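Local structure of mandelate racemase/muconate lactonizing enzyme (Roseovarius nubinhibens, 2QDD) at residues Asn138-Thr143 / Ala320-His325; Gly160-Ser165 / Asp189-Thr194. The protein is of unknown function but binds Mg(2+) and, as a mandelate racemase/muconate lactonizing enzyme family member, probably catalyses a metal-dependent reaction of the enolase superfamily. All coordinates share one frame; numbering follows the deposited sequence.

Interaction 1 of 2, residues Asn138-Thr143 / Ala320-His325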
loop_
_atom_site.group_PDB
_atom_site.type_symbol
_atom_site.label_atom_id
_atom_site.label_comp_id
_atom_site.label_asym_id
_atom_site.label_seq_id
_atom_site.Cartn_x
_atom_site.Cartn_y
_atom_site.Cartn_z
ATOM N N ASN A 138 -34.183 8.501 -18.394
ATOM C CA ASN A 138 -33.323 8.229 -19.543
ATOM C C ASN A 138 -33.911 7.294 -20.605
ATOM O O ASN A 138 -34.682 6.387 -20.292
ATOM C CB ASN A 138 -31.901 7.822 -19.122
ATOM C CG ASN A 138 -31.839 6.441 -18.516
ATOM O OD1 ASN A 138 -31.706 5.441 -19.225
ATOM N ND2 ASN A 138 -31.924 6.374 -17.195
ATOM N N SER A 139 -33.544 7.535 -21.861
ATOM C CA SER A 139 -33.899 6.652 -22.969
ATOM C C SER A 139 -32.974 5.447 -23.057
ATOM O O SER A 139 -31.862 5.466 -22.525
ATOM C CB SER A 139 -33.857 7.416 -24.290
ATOM O OG SER A 139 -32.530 7.769 -24.641
ATOM N N SER A 140 -33.440 4.406 -23.743
ATOM C CA SER A 140 -32.625 3.234 -24.039
ATOM C C SER A 140 -32.383 3.126 -25.535
ATOM O O SER A 140 -33.324 2.943 -26.313
ATOM C CB SER A 140 -33.303 1.969 -23.528
ATOM O OG SER A 140 -33.676 2.117 -22.171
ATOM N N ILE A 141 -31.117 3.243 -25.924
ATOM C CA ILE A 141 -30.718 3.215 -27.326
ATOM C C ILE A 141 -30.058 1.878 -27.662
ATOM O O ILE A 141 -28.934 1.607 -27.238
ATOM C CB ILE A 141 -29.762 4.389 -27.676
ATOM C CG1 ILE A 141 -30.258 5.722 -27.084
ATOM C CG2 ILE A 141 -29.497 4.456 -29.187
ATOM C CD1 ILE A 141 -31.591 6.243 -27.637
ATOM N N SER A 142 -30.775 1.057 -28.429
ATOM C CA SER A 142 -30.346 -0.295 -28.799
ATOM C C SER A 142 -29.130 -0.283 -29.719
ATOM O O SER A 142 -28.919 0.674 -30.465
ATOM C CB SER A 142 -31.496 -1.041 -29.486
ATOM O OG SER A 142 -32.464 -1.480 -28.549
ATOM N N THR A 143 -28.342 -1.355 -29.655
ATOM C CA THR A 143 -27.115 -1.502 -30.444
ATOM C C THR A 143 -27.408 -1.542 -31.948
ATOM O O THR A 143 -28.418 -2.104 -32.380
ATOM C CB THR A 143 -26.331 -2.778 -30.035
ATOM O OG1 THR A 143 -26.550 -3.065 -28.647
ATOM C CG2 THR A 143 -24.841 -2.596 -30.268
ATOM N N ALA A 320 -30.294 10.599 -13.930
ATOM C CA ALA A 320 -31.542 10.103 -14.514
ATOM C C ALA A 320 -31.974 8.731 -13.981
ATOM O O ALA A 320 -31.141 7.898 -13.635
ATOM C CB ALA A 320 -31.444 10.078 -16.028
ATOM N N SER A 321 -33.283 8.517 -13.900
ATOM C CA SER A 321 -33.843 7.207 -13.592
ATOM C C SER A 321 -34.278 6.494 -14.865
ATOM O O SER A 321 -34.497 7.120 -15.898
ATOM C CB SER A 321 -35.030 7.335 -12.638
ATOM O OG SER A 321 -34.601 7.620 -11.319
ATOM N N TRP A 322 -34.384 5.176 -14.779
ATOM C CA TRP A 322 -34.986 4.357 -15.818
ATOM C C TRP A 322 -36.334 3.873 -15.290
ATOM O O TRP A 322 -36.473 3.573 -14.101
ATOM C CB TRP A 322 -34.056 3.182 -16.111
ATOM C CG TRP A 322 -34.506 2.219 -17.160
ATOM C CD1 TRP A 322 -34.531 2.423 -18.503
ATOM C CD2 TRP A 322 -34.956 0.871 -16.948
ATOM N NE1 TRP A 322 -34.984 1.294 -19.146
ATOM C CE2 TRP A 322 -35.248 0.326 -18.213
ATOM C CE3 TRP A 322 -35.147 0.078 -15.809
ATOM C CZ2 TRP A 322 -35.723 -0.981 -18.376
ATOM C CZ3 TRP A 322 -35.612 -1.223 -15.970
ATOM C CH2 TRP A 322 -35.897 -1.737 -17.246
ATOM N N LEU A 323 -37.330 3.823 -16.168
ATOM C CA LEU A 323 -38.633 3.266 -15.813
ATOM C C LEU A 323 -38.835 1.922 -16.499
ATOM O O LEU A 323 -38.864 1.839 -17.731
ATOM C CB LEU A 323 -39.755 4.241 -16.186
ATOM C CG LEU A 323 -40.334 5.225 -15.157
ATOM C CD1 LEU A 323 -39.392 5.576 -14.007
ATOM C CD2 LEU A 323 -40.839 6.481 -15.859
ATOM N N GLY A 324 -38.951 0.873 -15.688
ATOM C CA GLY A 324 -39.183 -0.490 -16.173
ATOM C C GLY A 324 -40.439 -0.660 -17.010
ATOM O O GLY A 324 -40.411 -1.333 -18.047
ATOM N N HIS A 325 -41.529 -0.023 -16.572
ATOM C CA HIS A 325 -42.857 -0.236 -17.148
ATOM C C HIS A 325 -43.013 0.321 -18.564
ATOM O O HIS A 325 -43.914 -0.087 -19.299
ATOM C CB HIS A 325 -43.958 0.283 -16.216
ATOM C CG HIS A 325 -44.012 1.775 -16.096
ATOM N ND1 HIS A 325 -43.477 2.453 -15.021
ATOM C CD2 HIS A 325 -44.552 2.719 -16.904
ATOM C CE1 HIS A 325 -43.676 3.749 -15.176
ATOM N NE2 HIS A 325 -44.324 3.938 -16.313
#
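The side chain of Asn138 lies over the backbone of Ser321 and meets the methyl of Ala320, its CB standing 3.9 Å from Ala320 CB. This is a seam of the modified TIM barrel of the enolase superfamily: strand 135-141, the first of the barrel, here meets a non-regular segment, 320-325, whose Ser321 OG also bonds Ile293 O of strand 290-293, so that the segment bridges two barrel strands. The backbone carries the firmest bond. Asn138 N donates to Ser321 O at 2.9 Å and approaches nearly along the C=O axis, with an N-H...O angle of 163°. Because CG occupies the crowded position between backbone N and carbonyl carbon (chi1 72°), the amide folds back over the same peptide. Asn138 ND2 comes within 3.0 Å of Ser321 O, a close polar contact, its angle too poor for a hydrogen bond. The amide plane makes 25° with the indole of Trp322, and Asn138 ND2 lies 4.0 Å from Trp322 CB. An alanine here removes the amide, and would probably loosen the seam, though the main-chain bond would remain, near the Mg(2+) ligand Glu220, whose side chain is about 7 Å from that of Asn138. With its CG anti to the backbone N, Trp322 turns the NE1 edge of its ring to Ser140, and NE1 donates a weak bond to Ser140 OG at 3.4 Å, near the ring plane.

Interaction 2 of 2, residues Gly160-Ser165 / Asp189-Thr194; sequences GYRTHS and DGHRVT
Two donors grip His164 O: Thr194 N, 2.8 Å away and nearly along the C=O axis (N-H...O angle 166°), and the CA-H of Val193, whose CA lies 3.3 Å from His164 O. The pattern recurs in Arg192 O, which takes His164 N at 2.8 Å plus the CA-H of Thr163, and in Arg162 O, which accepts from Arg192 N and the CA-H of His191. Together they set the parallel register Thr163-Arg192, His164-Val193, Ser165-Thr194 of a beta-alpha-beta unit in the barrel, the strands inclined by 21°. Just before strand 192-196, His191 meets the imidazole of His164 rim to rim, almost coplanar (planes 4° apart), with His164 NE2 hydrogen-bonded to His191 ND1 at 3.1 Å. Arg162 crosses His191 at about a right angle: its CB sits over one ring face, while His191 CD2 lies over the guanidinium, toward its rim, 4.1 Å from Arg162 NH2. Arg192 instead sends its end away, to a salt bridge with Glu208 of the second subunit. Since His164 ND1 bonds Ser139 OG, both its ring nitrogens are engaged. Either facing nitrogen could carry the proton between the rings, and the nearby guanidinium probably disfavours a positive charge on His191.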
loop_
_atom_site.group_PDB
_atom_site.type_symbol
_atom_site.label_atom_id
_atom_site.label_comp_id
_atom_site.label_asym_id
_atom_site.label_seq_id
_atom_site.Cartn_x
_atom_site.Cartn_y
_atom_site.Cartn_z
ATOM N N GLY A 160 -38.728 13.744 -25.856
ATOM C CA GLY A 160 -38.376 14.633 -24.748
ATOM C C GLY A 160 -37.345 14.090 -23.769
ATOM O O GLY A 160 -37.114 14.689 -22.718
ATOM N N TYR A 161 -36.726 12.961 -24.110
ATOM C CA TYR A 161 -35.575 12.435 -23.367
ATOM C C TYR A 161 -34.340 13.315 -23.548
ATOM O O TYR A 161 -33.995 13.683 -24.668
ATOM C CB TYR A 161 -35.232 11.024 -23.845
ATOM C CG TYR A 161 -36.240 9.959 -23.498
ATOM C CD1 TYR A 161 -37.009 9.350 -24.494
ATOM C CD2 TYR A 161 -36.412 9.537 -22.176
ATOM C CE1 TYR A 161 -37.929 8.351 -24.183
ATOM C CE2 TYR A 161 -37.326 8.541 -21.853
ATOM C CZ TYR A 161 -38.080 7.952 -22.862
ATOM O OH TYR A 161 -38.986 6.970 -22.547
ATOM N N ARG A 162 -33.671 13.635 -22.445
ATOM C CA ARG A 162 -32.448 14.442 -22.487
ATOM C C ARG A 162 -31.229 13.668 -21.984
ATOM O O ARG A 162 -30.108 14.160 -22.048
ATOM C CB ARG A 162 -32.618 15.735 -21.685
ATOM C CG ARG A 162 -33.846 16.544 -22.054
ATOM C CD ARG A 162 -33.753 17.966 -21.548
ATOM N NE ARG A 162 -33.305 18.880 -22.595
ATOM C CZ ARG A 162 -32.141 19.517 -22.589
ATOM N NH1 ARG A 162 -31.288 19.348 -21.584
ATOM N NH2 ARG A 162 -31.828 20.329 -23.591
ATOM N N THR A 163 -31.461 12.462 -21.473
ATOM C CA THR A 163 -30.387 11.562 -21.072
ATOM C C THR A 163 -30.594 10.230 -21.782
ATOM O O THR A 163 -31.719 9.759 -21.914
ATOM C CB THR A 163 -30.349 11.367 -19.538
ATOM O OG1 THR A 163 -30.488 12.637 -18.892
ATOM C CG2 THR A 163 -29.024 10.735 -19.092
ATOM N N HIS A 164 -29.502 9.647 -22.267
ATOM C CA HIS A 164 -29.566 8.484 -23.139
ATOM C C HIS A 164 -28.583 7.413 -22.679
ATOM O O HIS A 164 -27.403 7.689 -22.456
ATOM C CB HIS A 164 -29.283 8.879 -24.595
ATOM C CG HIS A 164 -30.076 10.059 -25.063
ATOM N ND1 HIS A 164 -31.425 9.990 -25.334
ATOM C CD2 HIS A 164 -29.714 11.346 -25.282
ATOM C CE1 HIS A 164 -31.858 11.179 -25.711
ATOM N NE2 HIS A 164 -30.840 12.019 -25.690
ATOM N N SER A 165 -29.089 6.193 -22.533
ATOM C CA SER A 165 -28.258 5.028 -22.295
ATOM C C SER A 165 -28.020 4.309 -23.619
ATOM O O SER A 165 -28.893 3.595 -24.108
ATOM C CB SER A 165 -28.940 4.095 -21.290
ATOM O OG SER A 165 -28.001 3.247 -20.662
ATOM N N ASP A 189 -27.629 19.498 -28.221
ATOM C CA ASP A 189 -27.065 20.340 -27.165
ATOM C C ASP A 189 -27.835 20.187 -25.860
ATOM O O ASP A 189 -29.069 20.184 -25.856
ATOM C CB ASP A 189 -27.065 21.811 -27.588
ATOM C CG ASP A 189 -26.271 22.057 -28.856
ATOM O OD1 ASP A 189 -25.070 22.383 -28.751
ATOM O OD2 ASP A 189 -26.851 21.925 -29.958
ATOM N N GLY A 190 -27.096 20.045 -24.760
ATOM C CA GLY A 190 -27.682 19.862 -23.428
ATOM C C GLY A 190 -27.938 18.412 -23.044
ATOM O O GLY A 190 -28.201 18.107 -21.877
ATOM N N HIS A 191 -27.858 17.523 -24.030
ATOM C CA HIS A 191 -28.159 16.106 -23.842
ATOM C C HIS A 191 -26.942 15.340 -23.306
ATOM O O HIS A 191 -25.800 15.760 -23.515
ATOM C CB HIS A 191 -28.650 15.483 -25.156
ATOM C CG HIS A 191 -30.010 15.951 -25.582
ATOM N ND1 HIS A 191 -31.082 15.096 -25.718
ATOM C CD2 HIS A 191 -30.470 17.182 -25.910
ATOM C CE1 HIS A 191 -32.143 15.781 -26.107
ATOM N NE2 HIS A 191 -31.798 17.049 -26.228
ATOM N N ARG A 192 -27.197 14.231 -22.608
ATOM C CA ARG A 192 -26.136 13.409 -22.002
ATOM C C ARG A 192 -26.225 11.953 -22.452
ATOM O O ARG A 192 -27.318 11.392 -22.523
ATOM C CB ARG A 192 -26.198 13.455 -20.467
ATOM C CG ARG A 192 -26.461 14.824 -19.854
ATOM C CD ARG A 192 -25.528 15.099 -18.696
ATOM N NE ARG A 192 -24.163 15.341 -19.155
ATOM C CZ ARG A 192 -23.067 14.931 -18.522
ATOM N NH1 ARG A 192 -23.152 14.247 -17.385
ATOM N NH2 ARG A 192 -21.877 15.204 -19.033
ATOM N N VAL A 193 -25.073 11.347 -22.744
ATOM C CA VAL A 193 -24.976 9.893 -22.899
ATOM C C VAL A 193 -24.245 9.172 -21.769
ATOM O O VAL A 193 -23.253 9.667 -21.230
ATOM C CB VAL A 193 -24.385 9.448 -24.262
ATOM C CG1 VAL A 193 -25.422 9.567 -25.356
ATOM C CG2 VAL A 193 -23.119 10.216 -24.609
ATOM N N THR A 194 -24.767 8.000 -21.422
ATOM C CA THR A 194 -24.018 6.953 -20.745
ATOM C C THR A 194 -23.835 5.803 -21.736
ATOM O O THR A 194 -24.800 5.356 -22.352
ATOM C CB THR A 194 -24.791 6.461 -19.483
ATOM O OG1 THR A 194 -24.954 7.552 -18.567
ATOM C CG2 THR A 194 -24.059 5.319 -18.771
#

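Three of the four segments lie on consecutive strands of one barrel sheet, 135-141, 163-167 and 192-196, while 320-325 is a loop; the centres of the two interactions are 11 Å apart. Along the chain the order is 138-143, 160-165, 189-194, 320-325, with interaction 2 between the two distant segments of interaction 1. The contacts touch directly: Ser139 O is 2.9 Å from Ser165 N, a probable hydrogen bond, beside the side-chain link from Ser139 to His164. Segments 138-143, 160-165 and 189-194 thus lie side by side in the barrel wall, and 320-325 joins at the Asn138 edge. Strand 192-196 ends in Asp196, an Mg(2+) ligand, and Thr194 touches Glu220, another, which places this wall beside the metal site.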